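Local coordinates for protein coronin (PDB 4OZU) that probably binds actin filaments as a whole protein, of which this piece is the WD40 beta-propeller domain, at residues S25-S30 with P70-I75; G56-L61 with D93-A98; C37-N42 with A47-V52; W107-E112 with T117-P122. All coordinates share one frame; numbering follows the deposited sequence.

Interaction 1 (S25-S30 with P70-I75)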
loop_
_atom_site.group_PDB
_atom_site.type_symbol
_atom_site.label_atom_id
_atom_site.label_comp_id
_atom_site.label_asym_id
_atom_site.label_seq_id
_atom_site.Cartn_x
_atom_site.Cartn_y
_atom_site.Cartn_z
ATOM N N SER A 25 5.007 -20.210 8.357
ATOM C CA SER A 25 4.175 -20.774 9.417
ATOM C C SER A 25 4.864 -20.773 10.783
ATOM O O SER A 25 6.046 -20.442 10.901
ATOM C CB SER A 25 3.749 -22.200 9.047
ATOM O OG SER A 25 4.860 -23.073 8.972
ATOM N N ASP A 26 4.094 -21.139 11.804
ATOM C CA ASP A 26 4.533 -21.106 13.195
ATOM C C ASP A 26 4.959 -19.703 13.612
ATOM O O ASP A 26 5.892 -19.507 14.397
ATOM C CB ASP A 26 5.658 -22.117 13.422
ATOM C CG ASP A 26 5.128 -23.495 13.764
ATOM O OD1 ASP A 26 4.354 -23.611 14.739
ATOM O OD2 ASP A 26 5.463 -24.459 13.050
ATOM N N LEU A 27 4.242 -18.721 13.086
ATOM C CA LEU A 27 4.448 -17.337 13.472
ATOM C C LEU A 27 3.545 -16.993 14.651
ATOM O O LEU A 27 2.641 -17.749 14.982
ATOM C CB LEU A 27 4.162 -16.407 12.295
ATOM C CG LEU A 27 4.913 -16.710 10.994
ATOM C CD1 LEU A 27 4.463 -15.740 9.903
ATOM C CD2 LEU A 27 6.419 -16.638 11.199
ATOM N N ARG A 28 3.809 -15.849 15.277
ATOM C CA ARG A 28 2.972 -15.310 16.347
ATOM C C ARG A 28 2.541 -13.899 15.967
ATOM O O ARG A 28 3.157 -12.919 16.384
ATOM C CB ARG A 28 3.728 -15.298 17.675
ATOM C CG ARG A 28 3.845 -16.658 18.352
ATOM C CD ARG A 28 2.599 -16.997 19.160
ATOM N NE ARG A 28 2.281 -15.963 20.146
ATOM C CZ ARG A 28 2.780 -15.907 21.381
ATOM N NH1 ARG A 28 3.634 -16.828 21.813
ATOM N NH2 ARG A 28 2.420 -14.919 22.189
ATOM N N LEU A 29 1.484 -13.804 15.169
ATOM C CA LEU A 29 1.098 -12.536 14.553
ATOM C C LEU A 29 -0.043 -11.840 15.282
ATOM O O LEU A 29 -0.914 -12.482 15.866
ATOM C CB LEU A 29 0.699 -12.769 13.101
ATOM C CG LEU A 29 1.794 -13.391 12.235
ATOM C CD1 LEU A 29 1.244 -13.763 10.871
ATOM C CD2 LEU A 29 2.966 -12.431 12.104
ATOM N N SER A 30 -0.024 -10.513 15.230
ATOM C CA SER A 30 -1.099 -9.708 15.786
ATOM C C SER A 30 -2.367 -9.849 14.957
ATOM O O SER A 30 -2.308 -10.014 13.735
ATOM C CB SER A 30 -0.682 -8.240 15.850
ATOM O OG SER A 30 -1.797 -7.406 16.106
ATOM N N PRO A 70 10.394 -19.642 10.605
ATOM C CA PRO A 70 11.467 -18.887 9.952
ATOM C C PRO A 70 12.152 -17.939 10.928
ATOM O O PRO A 70 11.615 -17.682 12.006
ATOM C CB PRO A 70 10.734 -18.119 8.853
ATOM C CG PRO A 70 9.365 -17.930 9.394
ATOM C CD PRO A 70 9.061 -19.160 10.203
ATOM N N ALA A 71 13.326 -17.437 10.558
ATOM C CA ALA A 71 14.037 -16.477 11.392
ATOM C C ALA A 71 13.289 -15.152 11.415
ATOM O O ALA A 71 13.151 -14.488 10.386
ATOM C CB ALA A 71 15.453 -16.277 10.890
ATOM N N VAL A 72 12.805 -14.780 12.594
ATOM C CA VAL A 72 12.085 -13.527 12.771
ATOM C C VAL A 72 12.939 -12.549 13.564
ATOM O O VAL A 72 13.148 -12.724 14.764
ATOM C CB VAL A 72 10.741 -13.741 13.493
ATOM C CG1 VAL A 72 9.962 -12.435 13.562
ATOM C CG2 VAL A 72 9.922 -14.805 12.783
ATOM N N ALA A 73 13.450 -11.533 12.876
ATOM C CA ALA A 73 14.115 -10.422 13.535
ATOM C C ALA A 73 13.035 -9.547 14.171
ATOM O O ALA A 73 11.865 -9.636 13.791
ATOM C CB ALA A 73 14.952 -9.637 12.544
ATOM N N LYS A 74 13.420 -8.714 15.135
ATOM C CA LYS A 74 12.450 -7.927 15.892
ATOM C C LYS A 74 12.743 -6.435 15.866
ATOM O O LYS A 74 13.882 -6.008 16.052
ATOM C CB LYS A 74 12.409 -8.387 17.346
ATOM C CG LYS A 74 12.178 -9.869 17.533
ATOM C CD LYS A 74 10.793 -10.285 17.092
ATOM C CE LYS A 74 10.563 -11.753 17.405
ATOM N NZ LYS A 74 9.223 -12.205 16.974
ATOM N N ILE A 75 11.695 -5.649 15.653
ATOM C CA ILE A 75 11.770 -4.206 15.792
ATOM C C ILE A 75 10.859 -3.800 16.947
ATOM O O ILE A 75 9.655 -4.052 16.907
ATOM C CB ILE A 75 11.364 -3.493 14.481
ATOM C CG1 ILE A 75 12.354 -3.849 13.372
ATOM C CG2 ILE A 75 11.311 -1.972 14.680
ATOM C CD1 ILE A 75 12.039 -3.219 12.025
#
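Leu-27 lays one of its two methyls, CD2, against the ring of Pro-70, and that meeting carries most of the contact. From CD2 to Pro-70 CG is 3.7 Å, and Pro-70 CD is almost as near, so the methyl sits beside the CG–CD bond of the ring instead of on a single carbon. The leucine side chain and the proline ring cross at about a right angle. With CG of Leu-27 opposite the carbonyl carbon (chi1 -54°) and the chain then extended (chi2 177°), the branch end swings closer to 70-75 than the direction of its CB would suggest. The same CD2 also reaches Val-72, more loosely, at 4.3 Å from CG2. Val-72 points its CB at the 25-30 loop and also touches Trp-50. The second contact to the proline comes from the backbone: Ser-25 O lies 3.3 Å from Pro-70 CD, beside the ring carbon next to the nitrogen. Leu-27 also packs on Leu-61 of strand 58-62, which Pro-70 touches as well, so the three side chains form one apolar cluster where the loop after strand 16-25 passes the approach to strand 73-75. Methyl and ring carbons do the joining, with one carbonyl oxygen beside a proline CD, so shape and exclusion of water, not directed polar bonds, hold the 25-30 loop against the residues leading into that strand.

Interaction 2 (G56-L61 with D93-A98); sequences GVLGIL and DILATA
Leu-58 reaches across toward the next sheet and meets Leu-95 and Thr-97 with one methyl. Its CB sets off toward strand 94-98, and CG then turns opposite the backbone N (chi1 -152°), well off the usual 180°. At the fork CD1 branches aside, toward Pro-49 N of the adjacent strand, while CD2 goes forward as the tip. CD2 stands 3.6 Å from Leu-95 CD1, the two leucines reaching end to end, and 3.9 Å from Thr-97 CG2, again tip to tip. One methyl thus touches two residues that sit two apart on the same strand. Ile-60 adds a looser touch, its CD1 4.4 Å from that same Leu-95 CD1. In Thr-97, with chi1 at 61°, CG2 lies opposite the carbonyl carbon and points at Leu-58, leaving OG1 between the backbone N and the carbonyl carbon, where it is hydrogen-bonded to His-78. The two strands run nearly antiparallel, 155° between their directions, but their axes stay 11.2 Å apart, too far for backbone pairing, so side chains alone bridge the gap. Strand 82-87 supplies further packing, with Ile-82 and Thr-85 against Leu-58 and Phe-87 against Leu-95, and strand 73-75 adds Ile-75 beside Leu-58 and Ile-60: the interface of two adjacent propeller blades.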
loop_
_atom_site.group_PDB
_atom_site.type_symbol
_atom_site.label_atom_id
_atom_site.label_comp_id
_atom_site.label_asym_id
_atom_site.label_seq_id
_atom_site.Cartn_x
_atom_site.Cartn_y
_atom_site.Cartn_z
ATOM N N GLY A 56 4.317 -2.222 20.741
ATOM C CA GLY A 56 4.225 -2.902 19.468
ATOM C C GLY A 56 5.570 -3.435 19.021
ATOM O O GLY A 56 6.603 -2.786 19.190
ATOM N N VAL A 57 5.547 -4.633 18.452
ATOM C CA VAL A 57 6.743 -5.254 17.910
ATOM C C VAL A 57 6.455 -5.686 16.499
ATOM O O VAL A 57 5.389 -6.231 16.210
ATOM C CB VAL A 57 7.199 -6.470 18.749
ATOM C CG1 VAL A 57 8.411 -7.149 18.115
ATOM C CG2 VAL A 57 7.525 -6.030 20.153
ATOM N N LEU A 58 7.417 -5.422 15.625
ATOM C CA LEU A 58 7.359 -5.839 14.239
ATOM C C LEU A 58 8.247 -7.059 14.048
ATOM O O LEU A 58 9.417 -7.043 14.430
ATOM C CB LEU A 58 7.819 -4.695 13.341
ATOM C CG LEU A 58 7.285 -4.581 11.918
ATOM C CD1 LEU A 58 5.768 -4.485 11.887
ATOM C CD2 LEU A 58 7.915 -3.359 11.275
ATOM N N GLY A 59 7.682 -8.122 13.487
ATOM C CA GLY A 59 8.475 -9.251 13.045
ATOM C C GLY A 59 8.989 -8.957 11.650
ATOM O O GLY A 59 8.238 -8.460 10.809
ATOM N N ILE A 60 10.268 -9.241 11.415
ATOM C CA ILE A 60 10.878 -9.046 10.105
ATOM C C ILE A 60 11.371 -10.386 9.563
ATOM O O ILE A 60 12.296 -10.997 10.111
ATOM C CB ILE A 60 12.046 -8.025 10.159
ATOM C CG1 ILE A 60 11.546 -6.655 10.622
ATOM C CG2 ILE A 60 12.722 -7.897 8.797
ATOM C CD1 ILE A 60 10.549 -5.993 9.684
ATOM N N LEU A 61 10.724 -10.835 8.490
ATOM C CA LEU A 61 11.042 -12.102 7.841
ATOM C C LEU A 61 11.707 -11.836 6.506
ATOM O O LEU A 61 11.455 -10.804 5.886
ATOM C CB LEU A 61 9.778 -12.933 7.610
ATOM C CG LEU A 61 9.014 -13.513 8.800
ATOM C CD1 LEU A 61 8.351 -12.432 9.634
ATOM C CD2 LEU A 61 7.979 -14.498 8.285
ATOM N N ASP A 93 16.767 -1.343 3.299
ATOM C CA ASP A 93 16.923 -1.506 4.742
ATOM C C ASP A 93 16.105 -0.499 5.544
ATOM O O ASP A 93 16.159 -0.501 6.775
ATOM C CB ASP A 93 18.404 -1.390 5.127
ATOM C CG ASP A 93 19.058 -0.121 4.602
ATOM O OD1 ASP A 93 18.491 0.534 3.696
ATOM O OD2 ASP A 93 20.161 0.213 5.086
ATOM N N ILE A 94 15.346 0.346 4.853
ATOM C CA ILE A 94 14.618 1.435 5.498
ATOM C C ILE A 94 13.112 1.204 5.489
ATOM O O ILE A 94 12.519 0.871 4.465
ATOM C CB ILE A 94 14.920 2.784 4.810
ATOM C CG1 ILE A 94 16.412 3.118 4.921
ATOM C CG2 ILE A 94 14.075 3.911 5.403
ATOM C CD1 ILE A 94 16.919 3.300 6.343
ATOM N N LEU A 95 12.490 1.393 6.642
ATOM C CA LEU A 95 11.044 1.335 6.715
ATOM C C LEU A 95 10.538 2.298 7.767
ATOM O O LEU A 95 11.308 2.801 8.593
ATOM C CB LEU A 95 10.569 -0.089 7.022
ATOM C CG LEU A 95 10.968 -0.679 8.377
ATOM C CD1 LEU A 95 9.973 -1.744 8.780
ATOM C CD2 LEU A 95 12.376 -1.279 8.341
ATOM N N ALA A 96 9.234 2.542 7.722
ATOM C CA ALA A 96 8.578 3.418 8.676
ATOM C C ALA A 96 7.390 2.735 9.340
ATOM O O ALA A 96 6.650 1.994 8.704
ATOM C CB ALA A 96 8.123 4.687 7.989
ATOM N N THR A 97 7.202 3.015 10.624
ATOM C CA THR A 97 6.011 2.577 11.330
ATOM C C THR A 97 5.276 3.779 11.904
ATOM O O THR A 97 5.895 4.750 12.338
ATOM C CB THR A 97 6.331 1.610 12.481
ATOM O OG1 THR A 97 7.179 2.264 13.431
ATOM C CG2 THR A 97 7.006 0.355 11.967
ATOM N N ALA A 98 3.953 3.695 11.880
ATOM C CA ALA A 98 3.083 4.616 12.589
ATOM C C ALA A 98 2.562 3.912 13.828
ATOM O O ALA A 98 2.194 2.747 13.766
ATOM C CB ALA A 98 1.933 5.065 11.710
#

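Interaction 3 (C37-N42 with A47-V52); sequences CGLAAN and AAPWDV
Ala-47 and Ala-40 face each other as an antiparallel hydrogen-bonded pair and, with Leu-39, bury most of the surface here. Ala-47 N donates to Ala-40 O over 2.7 Å along an almost straight N-H...O line (171°), although the donor is tilted out of the plane of that carbonyl. In return Ala-40 N binds Ala-47 O at 3.1 Å, lying in the carbonyl plane on a lone pair. Both methyls stand on the same face of the sheet, with Ala-40 CB 4.2 Å from Ala-47 CB. Phe-87 packs on both, and Thr-85 on Ala-47.

Leu-39 works on the other strand from just before the pair. Its CG lies beside the backbone N and opposite the carbonyl carbon (chi1 -47°), and the chain then runs extended, which brings CD2 to within 3.7 Å of Ala-48 CB and more loosely to the ring of Pro-49. Its backbone joins in too: Leu-39 CA makes a C-H...O contact of 3.5 Å to Ala-47 O, so this oxygen has a second, weaker neighbour besides the Ala-40 amide. Further along, Gly-38 O rests 3.2 Å from Pro-49 CD, where the pairing has given way to packing.

The segments belong to the hairpin of strands 40-41 and 45-49. Strand 45-49 is flanked on its other side by strand 58-62, whose Leu-58 and Ile-60 touch Ala-47. Strand 40-41 is outermost in its sheet, and just before it Cys-37 and Leu-39 bond through their backbones to Phe-317 of strand 317-319, where Cys-318 also touches Leu-39.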
loop_
_atom_site.group_PDB
_atom_site.type_symbol
_atom_site.label_atom_id
_atom_site.label_comp_id
_atom_site.label_asym_id
_atom_site.label_seq_id
_atom_site.Cartn_x
_atom_site.Cartn_y
_atom_site.Cartn_z
ATOM N N CYS A 37 -3.656 -2.072 5.774
ATOM C CA CYS A 37 -3.723 -3.449 5.286
ATOM C C CYS A 37 -3.086 -4.430 6.287
ATOM O O CYS A 37 -3.512 -5.579 6.377
ATOM C CB CYS A 37 -3.071 -3.570 3.903
ATOM S SG CYS A 37 -1.391 -2.939 3.762
ATOM N N GLY A 38 -2.097 -3.967 7.049
ATOM C CA GLY A 38 -1.592 -4.718 8.190
ATOM C C GLY A 38 -0.165 -5.219 8.054
ATOM O O GLY A 38 0.572 -5.274 9.038
ATOM N N LEU A 39 0.221 -5.588 6.838
ATOM C CA LEU A 39 1.564 -6.085 6.577
ATOM C C LEU A 39 2.290 -5.150 5.631
ATOM O O LEU A 39 1.704 -4.217 5.078
ATOM C CB LEU A 39 1.522 -7.498 5.975
ATOM C CG LEU A 39 0.614 -8.523 6.648
ATOM C CD1 LEU A 39 0.602 -9.818 5.844
ATOM C CD2 LEU A 39 1.061 -8.784 8.075
ATOM N N ALA A 40 3.577 -5.412 5.450
ATOM C CA ALA A 40 4.383 -4.702 4.474
ATOM C C ALA A 40 5.458 -5.636 3.936
ATOM O O ALA A 40 5.878 -6.573 4.613
ATOM C CB ALA A 40 5.011 -3.469 5.084
ATOM N N ALA A 41 5.880 -5.393 2.703
ATOM C CA ALA A 41 6.957 -6.170 2.111
ATOM C C ALA A 41 7.703 -5.326 1.096
ATOM O O ALA A 41 7.117 -4.454 0.454
ATOM C CB ALA A 41 6.409 -7.442 1.456
ATOM N N ASN A 42 9.005 -5.563 0.973
ATOM C CA ASN A 42 9.757 -5.022 -0.147
ATOM C C ASN A 42 10.359 -6.203 -0.908
ATOM O O ASN A 42 9.813 -7.303 -0.849
ATOM C CB ASN A 42 10.804 -3.992 0.315
ATOM C CG ASN A 42 11.900 -4.573 1.204
ATOM O OD1 ASN A 42 11.984 -5.782 1.442
ATOM N ND2 ASN A 42 12.764 -3.689 1.690
ATOM N N ALA A 47 7.313 -7.406 6.722
ATOM C CA ALA A 47 7.074 -6.880 8.062
ATOM C C ALA A 47 5.689 -7.306 8.519
ATOM O O ALA A 47 4.713 -7.133 7.790
ATOM C CB ALA A 47 7.203 -5.363 8.081
ATOM N N ALA A 48 5.602 -7.864 9.721
ATOM C CA ALA A 48 4.319 -8.266 10.288
ATOM C C ALA A 48 4.275 -7.968 11.789
ATOM O O ALA A 48 5.100 -8.486 12.543
ATOM C CB ALA A 48 4.066 -9.746 10.032
ATOM N N PRO A 49 3.332 -7.113 12.225
ATOM C CA PRO A 49 3.174 -6.868 13.661
ATOM C C PRO A 49 3.039 -8.169 14.454
ATOM O O PRO A 49 2.272 -9.056 14.072
ATOM C CB PRO A 49 1.897 -6.032 13.733
ATOM C CG PRO A 49 1.874 -5.295 12.443
ATOM C CD PRO A 49 2.461 -6.231 11.424
ATOM N N TRP A 50 3.799 -8.266 15.540
ATOM C CA TRP A 50 3.918 -9.498 16.309
ATOM C C TRP A 50 2.906 -9.516 17.446
ATOM O O TRP A 50 2.457 -8.465 17.900
ATOM C CB TRP A 50 5.343 -9.637 16.852
ATOM C CG TRP A 50 5.816 -11.052 16.970
ATOM C CD1 TRP A 50 6.108 -11.729 18.117
ATOM C CD2 TRP A 50 6.055 -11.966 15.891
ATOM N NE1 TRP A 50 6.515 -13.010 17.820
ATOM C CE2 TRP A 50 6.487 -13.179 16.460
ATOM C CE3 TRP A 50 5.943 -11.874 14.500
ATOM C CZ2 TRP A 50 6.810 -14.292 15.686
ATOM C CZ3 TRP A 50 6.260 -12.981 13.734
ATOM C CH2 TRP A 50 6.689 -14.172 14.328
ATOM N N ASP A 51 2.544 -10.715 17.888
ATOM C CA ASP A 51 1.594 -10.882 18.980
ATOM C C ASP A 51 2.318 -10.829 20.319
ATOM O O ASP A 51 2.731 -11.860 20.851
ATOM C CB ASP A 51 0.842 -12.205 18.826
ATOM C CG ASP A 51 -0.151 -12.448 19.940
ATOM O OD1 ASP A 51 -0.612 -11.465 20.556
ATOM O OD2 ASP A 51 -0.474 -13.626 20.195
ATOM N N VAL A 52 2.480 -9.620 20.846
ATOM C CA VAL A 52 3.180 -9.410 22.106
ATOM C C VAL A 52 2.367 -8.509 23.016
ATOM O O VAL A 52 1.575 -7.689 22.549
ATOM C CB VAL A 52 4.569 -8.772 21.894
ATOM C CG1 VAL A 52 5.469 -9.703 21.089
ATOM C CG2 VAL A 52 4.434 -7.393 21.238
#

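Interaction 4 (W107-E112 with T117-P122); sequences WQLPEE and TELKEP
Trp-107 carries Pro-122 over one face of its indole. Pro-122 CG lies 3.9 Å from the centroid of the six-membered ring, 21° off the normal, a CH-pi contact offset toward the rim, with CH2 the nearest ring carbon. The two side chains run side by side and point the same way. At the rim of the ring, near its plane, the carbonyl of Lys-120 brings its O to 3.7 Å from CH2. Leu-119 CD2 approaches Trp-107 CE3 obliquely, lies 3.5 Å from Gln-108 O, and meets Leu-109 CD2, the two leucine side chains crossing at about a right angle. The first torsion of Leu-119, -113°, lies away from the staggered positions, and the other methyl, CD1, is then left for Pro-110 CD at 4.0 Å. Farther out, Pro-110 CG and Thr-117 CG2 meet end to end, 3.6 Å apart, while the hydroxyl of Thr-117 is hydrogen-bonded to Thr-114 N. A water joins the backbones, accepting from Gln-108 N and donating to Glu-121 O, each over 2.9 Å. In the second shell Ile-75 of strand 73-75 touches Trp-107, Leu-109 and Leu-119. Trp-107 NE1 is hydrogen-bonded to Thr-97 OG1, which in turn bonds His-78, and the ring meets that histidine with planes at about 60°; together they help fix the indole's rotation. Trp-107, Thr-97 and His-78 correspond to three members of the Trp-Ser/Thr-His-Asp tetrad of WD40 blades.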
loop_
_atom_site.group_PDB
_atom_site.type_symbol
_atom_site.label_atom_id
_atom_site.label_comp_id
_atom_site.label_asym_id
_atom_site.label_seq_id
_atom_site.Cartn_x
_atom_site.Cartn_y
_atom_site.Cartn_z
ATOM N N TRP A 107 13.154 3.291 10.583
ATOM C CA TRP A 107 14.041 2.213 10.989
ATOM C C TRP A 107 15.054 1.882 9.902
ATOM O O TRP A 107 14.738 1.963 8.718
ATOM C CB TRP A 107 13.227 0.966 11.310
ATOM C CG TRP A 107 12.222 1.159 12.383
ATOM C CD1 TRP A 107 10.887 1.370 12.223
ATOM C CD2 TRP A 107 12.461 1.140 13.796
ATOM N NE1 TRP A 107 10.276 1.484 13.448
ATOM C CE2 TRP A 107 11.221 1.350 14.430
ATOM C CE3 TRP A 107 13.602 0.970 14.585
ATOM C CZ2 TRP A 107 11.091 1.394 15.813
ATOM C CZ3 TRP A 107 13.470 1.012 15.958
ATOM C CH2 TRP A 107 12.223 1.222 16.559
ATOM N N GLN A 108 16.259 1.499 10.316
ATOM C CA GLN A 108 17.276 1.002 9.395
ATOM C C GLN A 108 17.750 -0.381 9.818
ATOM O O GLN A 108 18.434 -0.533 10.835
ATOM C CB GLN A 108 18.463 1.958 9.322
ATOM C CG GLN A 108 19.474 1.581 8.249
ATOM C CD GLN A 108 20.545 2.633 8.060
ATOM O OE1 GLN A 108 20.871 3.377 8.984
ATOM N NE2 GLN A 108 21.095 2.705 6.855
ATOM N N LEU A 109 17.390 -1.391 9.030
ATOM C CA LEU A 109 17.811 -2.766 9.304
ATOM C C LEU A 109 19.308 -2.945 9.070
ATOM O O LEU A 109 19.898 -2.243 8.247
ATOM C CB LEU A 109 17.030 -3.747 8.424
ATOM C CG LEU A 109 15.533 -3.837 8.724
ATOM C CD1 LEU A 109 14.785 -4.431 7.551
ATOM C CD2 LEU A 109 15.290 -4.660 9.978
ATOM N N PRO A 110 19.933 -3.896 9.783
ATOM C CA PRO A 110 21.352 -4.167 9.541
ATOM C C PRO A 110 21.567 -4.798 8.174
ATOM O O PRO A 110 20.584 -5.187 7.540
ATOM C CB PRO A 110 21.722 -5.147 10.662
ATOM C CG PRO A 110 20.442 -5.831 10.991
ATOM C CD PRO A 110 19.370 -4.791 10.812
ATOM N N GLU A 111 22.815 -4.891 7.728
ATOM C CA GLU A 111 23.120 -5.522 6.448
ATOM C C GLU A 111 22.621 -6.965 6.432
ATOM O O GLU A 111 21.983 -7.400 5.472
ATOM C CB GLU A 111 24.624 -5.486 6.166
ATOM C CG GLU A 111 25.018 -4.556 5.024
ATOM C CD GLU A 111 26.436 -4.797 4.531
ATOM O OE1 GLU A 111 26.801 -5.971 4.304
ATOM O OE2 GLU A 111 27.189 -3.813 4.372
ATOM N N GLU A 112 22.914 -7.691 7.507
ATOM C CA GLU A 112 22.483 -9.079 7.660
ATOM C C GLU A 112 21.405 -9.199 8.732
ATOM O O GLU A 112 21.665 -8.962 9.912
ATOM C CB GLU A 112 23.676 -9.972 8.016
ATOM C CG GLU A 112 24.764 -10.005 6.953
ATOM C CD GLU A 112 26.069 -10.582 7.471
ATOM O OE1 GLU A 112 26.023 -11.479 8.341
ATOM O OE2 GLU A 112 27.142 -10.134 7.014
ATOM N N THR A 117 18.524 -10.667 15.349
ATOM C CA THR A 117 18.535 -9.231 15.103
ATOM C C THR A 117 17.430 -8.546 15.898
ATOM O O THR A 117 16.273 -8.966 15.860
ATOM C CB THR A 117 18.357 -8.916 13.609
ATOM O OG1 THR A 117 19.469 -9.446 12.878
ATOM C CG2 THR A 117 18.268 -7.411 13.368
ATOM N N GLU A 118 17.803 -7.486 16.612
ATOM C CA GLU A 118 16.857 -6.700 17.392
ATOM C C GLU A 118 17.109 -5.213 17.179
ATOM O O GLU A 118 18.222 -4.730 17.392
ATOM C CB GLU A 118 16.968 -7.044 18.876
ATOM C CG GLU A 118 15.888 -6.428 19.748
ATOM C CD GLU A 118 16.149 -6.651 21.226
ATOM O OE1 GLU A 118 17.214 -6.215 21.715
ATOM O OE2 GLU A 118 15.297 -7.272 21.898
ATOM N N LEU A 119 16.071 -4.506 16.749
ATOM C CA LEU A 119 16.117 -3.060 16.568
ATOM C C LEU A 119 15.306 -2.365 17.654
ATOM O O LEU A 119 14.113 -2.631 17.806
ATOM C CB LEU A 119 15.576 -2.680 15.191
ATOM C CG LEU A 119 16.557 -2.091 14.182
ATOM C CD1 LEU A 119 17.744 -3.012 13.954
ATOM C CD2 LEU A 119 15.833 -1.813 12.871
ATOM N N LYS A 120 15.955 -1.477 18.402
ATOM C CA LYS A 120 15.288 -0.723 19.461
ATOM C C LYS A 120 15.277 0.773 19.180
ATOM O O LYS A 120 14.338 1.471 19.563
ATOM C CB LYS A 120 15.962 -0.981 20.812
ATOM C CG LYS A 120 15.535 -2.274 21.482
ATOM C CD LYS A 120 16.023 -2.335 22.924
ATOM C CE LYS A 120 15.400 -3.499 23.678
ATOM N NZ LYS A 120 15.790 -3.516 25.118
ATOM N N GLU A 121 16.323 1.261 18.518
ATOM C CA GLU A 121 16.463 2.691 18.247
ATOM C C GLU A 121 16.186 3.028 16.782
ATOM O O GLU A 121 16.874 2.537 15.892
ATOM C CB GLU A 121 17.869 3.162 18.621
ATOM C CG GLU A 121 18.194 3.042 20.106
ATOM C CD GLU A 121 17.505 4.099 20.959
ATOM O OE1 GLU A 121 16.663 4.855 20.426
ATOM O OE2 GLU A 121 17.815 4.176 22.166
ATOM N N PRO A 122 15.170 3.867 16.519
ATOM C CA PRO A 122 14.981 4.341 15.144
ATOM C C PRO A 122 16.092 5.287 14.715
ATOM O O PRO A 122 16.721 5.904 15.576
ATOM C CB PRO A 122 13.641 5.088 15.193
ATOM C CG PRO A 122 13.033 4.779 16.513
ATOM C CD PRO A 122 14.149 4.404 17.432
HETATM O O HOH W 1 16.951 1.750 13.134
#

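How the interactions relate
All four contacts lie on the same side of the chain's centre and gather round the five-stranded sheet ordered 40-41, 45-49, 58-62, 73-75, 118-119. Interaction 3 pairs its first two strands; interaction 1 ties the loop after strand 16-25 to the approach to strand 73-75; interactions 2 and 4 reach the next, four-stranded sheet, which holds strands 94-99 and 104-108. Centres are about 7 Å apart for interactions 2 and 3 and about 15 Å for interactions 3 and 4, which do not touch. Along the chain interaction 3 falls between the segments of interaction 1, which alternate with those of interaction 2; interaction 4 comes last. Interaction 3 thus works within one blade, while 2 and 4 join it to the next.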